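Local coordinates for pili retraction protein PilT (Thermus thermophilus, PDB 5FL3) that binds ADP and probably hydrolyses ATP to power pilus retraction, at residues R106-V111 with E173-H178; I166-P171 with D193-G198. One frame throughout, in Å; residues are numbered along the deposited sequence.

Interaction 1 (R106-V111 with E173-H178)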
loop_
_atom_site.group_PDB
_atom_site.type_symbol
_atom_site.label_atom_id
_atom_site.label_comp_id
_atom_site.label_asym_id
_atom_site.label_seq_id
_atom_site.Cartn_x
_atom_site.Cartn_y
_atom_site.Cartn_z
ATOM N N ARG A 106 11.373 10.660 -3.782
ATOM C CA ARG A 106 10.219 9.806 -4.096
ATOM C C ARG A 106 9.205 10.524 -4.993
ATOM O O ARG A 106 8.823 11.669 -4.728
ATOM C CB ARG A 106 9.535 9.338 -2.812
ATOM C CG ARG A 106 8.303 8.484 -3.049
ATOM C CD ARG A 106 7.709 8.043 -1.723
ATOM N NE ARG A 106 7.523 9.196 -0.841
ATOM C CZ ARG A 106 6.449 9.984 -0.857
ATOM N NH1 ARG A 106 5.455 9.735 -1.709
ATOM N NH2 ARG A 106 6.370 11.020 -0.026
ATOM N N VAL A 107 8.766 9.869 -6.059
ATOM C CA VAL A 107 7.751 10.489 -6.904
ATOM C C VAL A 107 6.362 10.337 -6.285
ATOM O O VAL A 107 5.954 9.233 -5.972
ATOM C CB VAL A 107 7.733 9.890 -8.319
ATOM C CG1 VAL A 107 6.716 10.639 -9.210
ATOM C CG2 VAL A 107 9.134 9.915 -8.927
ATOM N N VAL A 108 5.661 11.450 -6.078
ATOM C CA VAL A 108 4.264 11.431 -5.631
ATOM C C VAL A 108 3.412 11.412 -6.886
ATOM O O VAL A 108 3.338 12.420 -7.581
ATOM C CB VAL A 108 3.901 12.682 -4.766
ATOM C CG1 VAL A 108 2.571 12.496 -4.054
ATOM C CG2 VAL A 108 5.012 13.009 -3.762
ATOM N N SER A 109 2.791 10.289 -7.225
ATOM C CA SER A 109 2.072 10.268 -8.497
ATOM C C SER A 109 0.651 10.781 -8.385
ATOM O O SER A 109 -0.007 10.646 -7.349
ATOM C CB SER A 109 2.029 8.874 -9.111
ATOM O OG SER A 109 1.678 8.970 -10.500
ATOM N N GLU A 110 0.189 11.372 -9.476
ATOM C CA GLU A 110 -1.168 11.859 -9.560
ATOM C C GLU A 110 -1.921 11.042 -10.578
ATOM O O GLU A 110 -3.038 11.368 -10.937
ATOM C CB GLU A 110 -1.182 13.324 -9.939
ATOM C CG GLU A 110 -0.075 14.108 -9.279
ATOM C CD GLU A 110 -0.237 15.590 -9.515
ATOM O OE1 GLU A 110 -1.401 16.059 -9.437
ATOM O OE2 GLU A 110 0.788 16.268 -9.789
ATOM N N VAL A 111 -1.291 9.970 -11.040
ATOM C CA VAL A 111 -1.883 9.115 -12.054
ATOM C C VAL A 111 -2.229 7.761 -11.448
ATOM O O VAL A 111 -1.345 7.004 -11.049
ATOM C CB VAL A 111 -0.941 8.934 -13.262
ATOM C CG1 VAL A 111 -1.456 7.835 -14.170
ATOM C CG2 VAL A 111 -0.797 10.250 -14.019
ATOM N N GLU A 173 1.220 8.964 -0.834
ATOM C CA GLU A 173 1.831 8.301 -1.983
ATOM C C GLU A 173 1.145 8.711 -3.283
ATOM O O GLU A 173 1.786 8.836 -4.320
ATOM C CB GLU A 173 1.788 6.769 -1.820
ATOM C CG GLU A 173 2.585 6.191 -0.617
ATOM C CD GLU A 173 4.098 6.272 -0.805
ATOM O OE1 GLU A 173 4.533 6.695 -1.912
ATOM O OE2 GLU A 173 4.854 5.930 0.154
ATOM N N PHE A 174 -0.162 8.923 -3.212
ATOM C CA PHE A 174 -0.963 9.359 -4.354
ATOM C C PHE A 174 -1.739 10.623 -4.022
ATOM O O PHE A 174 -2.290 10.739 -2.922
ATOM C CB PHE A 174 -1.934 8.264 -4.774
ATOM C CG PHE A 174 -1.273 7.104 -5.425
ATOM C CD1 PHE A 174 -1.055 7.098 -6.795
ATOM C CD2 PHE A 174 -0.857 6.020 -4.674
ATOM C CE1 PHE A 174 -0.439 6.028 -7.399
ATOM C CE2 PHE A 174 -0.240 4.949 -5.271
ATOM C CZ PHE A 174 -0.026 4.951 -6.633
ATOM N N LEU A 175 -1.782 11.564 -4.967
ATOM C CA LEU A 175 -2.595 12.776 -4.824
ATOM C C LEU A 175 -3.933 12.637 -5.556
ATOM O O LEU A 175 -3.980 12.397 -6.768
ATOM C CB LEU A 175 -1.842 13.991 -5.343
ATOM C CG LEU A 175 -0.608 14.318 -4.521
ATOM C CD1 LEU A 175 0.225 15.375 -5.234
ATOM C CD2 LEU A 175 -1.012 14.769 -3.120
ATOM N N HIS A 176 -5.022 12.781 -4.813
ATOM C CA HIS A 176 -6.354 12.719 -5.401
ATOM C C HIS A 176 -6.895 14.111 -5.603
ATOM O O HIS A 176 -6.730 14.985 -4.743
ATOM C CB HIS A 176 -7.321 11.940 -4.515
ATOM C CG HIS A 176 -6.939 10.514 -4.305
ATOM N ND1 HIS A 176 -7.340 9.505 -5.154
ATOM C CD2 HIS A 176 -6.203 9.920 -3.337
ATOM C CE1 HIS A 176 -6.872 8.351 -4.712
ATOM N NE2 HIS A 176 -6.174 8.576 -3.613
ATOM N N LYS A 177 -7.543 14.330 -6.736
ATOM C CA LYS A 177 -8.281 15.566 -6.897
ATOM C C LYS A 177 -9.749 15.312 -6.541
ATOM O O LYS A 177 -10.187 14.170 -6.461
ATOM C CB LYS A 177 -8.120 16.121 -8.312
ATOM C CG LYS A 177 -8.640 15.223 -9.384
ATOM C CD LYS A 177 -8.283 15.751 -10.755
ATOM C CE LYS A 177 -8.899 14.881 -11.850
ATOM N NZ LYS A 177 -10.391 15.030 -11.908
ATOM N N HIS A 178 -10.474 16.380 -6.259
ATOM C CA HIS A 178 -11.915 16.327 -6.039
ATOM C C HIS A 178 -12.591 15.845 -7.329
ATOM O O HIS A 178 -12.280 16.315 -8.426
ATOM C CB HIS A 178 -12.409 17.719 -5.585
ATOM C CG HIS A 178 -13.885 17.951 -5.722
ATOM N ND1 HIS A 178 -14.825 17.314 -4.934
ATOM C CD2 HIS A 178 -14.582 18.796 -6.527
ATOM C CE1 HIS A 178 -16.036 17.735 -5.265
ATOM N NE2 HIS A 178 -15.914 18.634 -6.232
#

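Interaction 2 (I166-P171 with D193-G198)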
loop_
_atom_site.group_PDB
_atom_site.type_symbol
_atom_site.label_atom_id
_atom_site.label_comp_id
_atom_site.label_asym_id
_atom_site.label_seq_id
_atom_site.Cartn_x
_atom_site.Cartn_y
_atom_site.Cartn_z
ATOM N N ILE A 166 -11.569 10.858 4.093
ATOM C CA ILE A 166 -10.458 11.393 4.875
ATOM C C ILE A 166 -9.365 10.345 5.013
ATOM O O ILE A 166 -9.583 9.260 5.559
ATOM C CB ILE A 166 -10.921 11.847 6.268
ATOM C CG1 ILE A 166 -12.131 12.789 6.132
ATOM C CG2 ILE A 166 -9.771 12.501 7.045
ATOM C CD1 ILE A 166 -12.695 13.256 7.465
ATOM N N THR A 167 -8.192 10.666 4.494
ATOM C CA THR A 167 -7.081 9.731 4.516
ATOM C C THR A 167 -5.995 10.247 5.461
ATOM O O THR A 167 -5.798 11.452 5.574
ATOM C CB THR A 167 -6.506 9.484 3.076
ATOM O OG1 THR A 167 -5.602 10.528 2.703
ATOM C CG2 THR A 167 -7.625 9.416 2.059
ATOM N N ILE A 168 -5.327 9.331 6.168
ATOM C CA ILE A 168 -4.217 9.677 7.062
ATOM C C ILE A 168 -3.013 8.829 6.666
ATOM O O ILE A 168 -3.037 7.602 6.763
ATOM C CB ILE A 168 -4.567 9.477 8.551
ATOM C CG1 ILE A 168 -5.589 10.532 9.006
ATOM C CG2 ILE A 168 -3.335 9.670 9.406
ATOM C CD1 ILE A 168 -6.990 10.162 8.778
ATOM N N GLU A 169 -1.973 9.501 6.192
ATOM C CA GLU A 169 -0.943 8.856 5.378
ATOM C C GLU A 169 0.430 9.212 5.861
ATOM O O GLU A 169 0.664 10.334 6.333
ATOM C CB GLU A 169 -1.074 9.250 3.893
ATOM C CG GLU A 169 -2.346 8.721 3.248
ATOM C CD GLU A 169 -2.484 9.088 1.796
ATOM O OE1 GLU A 169 -1.811 8.439 0.959
ATOM O OE2 GLU A 169 -3.280 10.015 1.500
ATOM N N ASP A 170 1.336 8.247 5.719
ATOM C CA ASP A 170 2.712 8.424 6.138
ATOM C C ASP A 170 3.673 7.665 5.222
ATOM O O ASP A 170 4.029 6.515 5.512
ATOM C CB ASP A 170 2.884 7.959 7.586
ATOM C CG ASP A 170 4.267 8.239 8.122
ATOM O OD1 ASP A 170 5.020 8.988 7.465
ATOM O OD2 ASP A 170 4.595 7.734 9.213
ATOM N N PRO A 171 4.076 8.301 4.107
ATOM C CA PRO A 171 3.645 9.630 3.624
ATOM C C PRO A 171 2.484 9.533 2.602
ATOM O O PRO A 171 2.018 8.427 2.318
ATOM C CB PRO A 171 4.907 10.160 2.938
ATOM C CG PRO A 171 5.475 8.893 2.291
ATOM C CD PRO A 171 5.073 7.707 3.195
ATOM N N ASP A 193 -0.252 14.803 13.745
ATOM C CA ASP A 193 0.882 14.172 14.435
ATOM C C ASP A 193 1.060 12.685 14.195
ATOM O O ASP A 193 2.178 12.208 14.115
ATOM C CB ASP A 193 0.781 14.421 15.936
ATOM C CG ASP A 193 0.973 15.883 16.280
ATOM O OD1 ASP A 193 1.749 16.548 15.557
ATOM O OD2 ASP A 193 0.338 16.380 17.234
ATOM N N SER A 194 -0.033 11.949 14.066
ATOM C CA SER A 194 0.058 10.498 13.953
ATOM C C SER A 194 -1.166 9.925 13.276
ATOM O O SER A 194 -2.136 10.640 13.048
ATOM C CB SER A 194 0.221 9.856 15.336
ATOM O OG SER A 194 -0.953 10.024 16.124
ATOM N N PHE A 195 -1.121 8.626 12.986
ATOM C CA PHE A 195 -2.302 7.893 12.543
ATOM C C PHE A 195 -3.415 7.996 13.552
ATOM O O PHE A 195 -4.579 8.155 13.180
ATOM C CB PHE A 195 -1.981 6.428 12.296
ATOM C CG PHE A 195 -1.116 6.212 11.104
ATOM C CD1 PHE A 195 -1.515 6.679 9.851
ATOM C CD2 PHE A 195 0.099 5.553 11.220
ATOM C CE1 PHE A 195 -0.708 6.488 8.736
ATOM C CE2 PHE A 195 0.913 5.362 10.117
ATOM C CZ PHE A 195 0.513 5.825 8.870
ATOM N N TYR A 196 -3.058 7.916 14.830
ATOM C CA TYR A 196 -4.065 7.940 15.873
ATOM C C TYR A 196 -4.748 9.301 15.908
ATOM O O TYR A 196 -5.973 9.375 15.882
ATOM C CB TYR A 196 -3.476 7.605 17.248
ATOM C CG TYR A 196 -4.555 7.530 18.299
ATOM C CD1 TYR A 196 -5.347 6.394 18.427
ATOM C CD2 TYR A 196 -4.818 8.609 19.134
ATOM C CE1 TYR A 196 -6.365 6.333 19.366
ATOM C CE2 TYR A 196 -5.833 8.554 20.087
ATOM C CZ TYR A 196 -6.599 7.416 20.197
ATOM O OH TYR A 196 -7.606 7.359 21.136
ATOM N N THR A 197 -3.950 10.367 15.958
ATOM C CA THR A 197 -4.461 11.742 15.957
ATOM C C THR A 197 -5.375 11.988 14.767
ATOM O O THR A 197 -6.460 12.565 14.882
ATOM C CB THR A 197 -3.312 12.751 15.914
ATOM O OG1 THR A 197 -2.563 12.638 17.126
ATOM C CG2 THR A 197 -3.842 14.149 15.828
ATOM N N GLY A 198 -4.913 11.537 13.614
ATOM C CA GLY A 198 -5.679 11.704 12.405
ATOM C C GLY A 198 -6.974 10.922 12.473
ATOM O O GLY A 198 -8.022 11.452 12.115
#

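Interaction 1 (R106-V111 with E173-H178)
Ser109 and Phe174 face each other in a single parallel beta bridge, CA to CA 5.2 Å. Leu175 N donates to Ser109 O at 3.1 Å in a nearly straight bond. The hydrogen bond from Ser109 N to Glu173 O is weak, at 3.4 Å. The closer packing lies beside this bridge, where Val108 CG1 rests on Leu175 CG at 3.7 Å. Phe174 CE1 has Val111 O at the ring edge, near its plane. The Phe174 side chain also touches Thr148 and Ala151 of helix 146-160; it lies about 5 Å from the bound ADP. The solvent side is looser: Glu110 is exposed, and its CG is 4.2 Å from Leu175 CD1. At the other end, Glu173 bends at chi2 (-71°) and crosses the Arg106 side chain at about a right angle. Arg106 NH1 reaches Glu173 OE1 at 3.2 Å, a salt bridge with a weak hydrogen bond; the same NH1 also donates to Ile172 O. An alanine at Arg106 would probably leave Glu173 OE1 and Ile172 O without this donor, and the Glu173 end freer to turn. The charge pairing would tend to hold the Glu173 carboxylate beside Ser147 of the ADP site.

Interaction 2 (I166-P171 with D193-G198)
Ile168 meets the first turn of helix 195-202 with both branches of its side chain. Ile168 CG1 lies against Gly198 CA at 3.6 Å, and Ile168 CD1 beyond it touches Gly198 O. A CB on Gly198 would point toward Ile168 and run into its CG1, so the glycine lets the helix come this near, Ile168 CA to Gly198 CA 5.9 Å. Ile168 CG1 is anti to the carbonyl carbon (chi1 -70°), which leaves CG2 anti to the backbone N. Ile168 CG2 packs on Phe195 CD1 at 3.5 Å. The two side chains slide past each other in opposite directions. Ile168 O sits at the edge of the Phe195 ring, near its plane, 3.2 Å from Phe195 CE1. The helix here belongs to a beta-alpha-beta crossover of the RecA-like, P-loop ATPase sheet. It joins strand 182-187 to strand 209-212, and strand 164-169 lies between them. Ser194 is its N-cap, with Ser194 OG accepting from Thr197 N at 3.0 Å. Glu169 comes next and points away from the helix; its CA is also near the ring edge. Glu169 OE2 accepts from Thr167 OG1 at 2.7 Å, on the anti side, 29° out of the carboxylate plane, and from Gln185 NE2. Asp170 turns back toward the helix. It is exposed, and Asp170 CB meets the ring at Phe195 CZ, 3.4 Å away.

From the N terminus, the chain first passes through the antiparallel N-terminal sheet and leaves it at residues 106-111. It then enters the mixed sheet of the ATPase core, where helix 146-160 follows the P-loop. Strand 164-169 opens interaction 2 before interaction 1 is closed by 173-178. Interaction 2 closes later, at 193-198, so the two loops cross. The first loop spans 61 residues and joins the N-terminal sheet to the core. The second spans 21, holds strand 182-187, and stays within the core. Their centres are about 16 Å apart, and they touch where Arg106 NH2 packs on Pro171 CG at 3.3 Å.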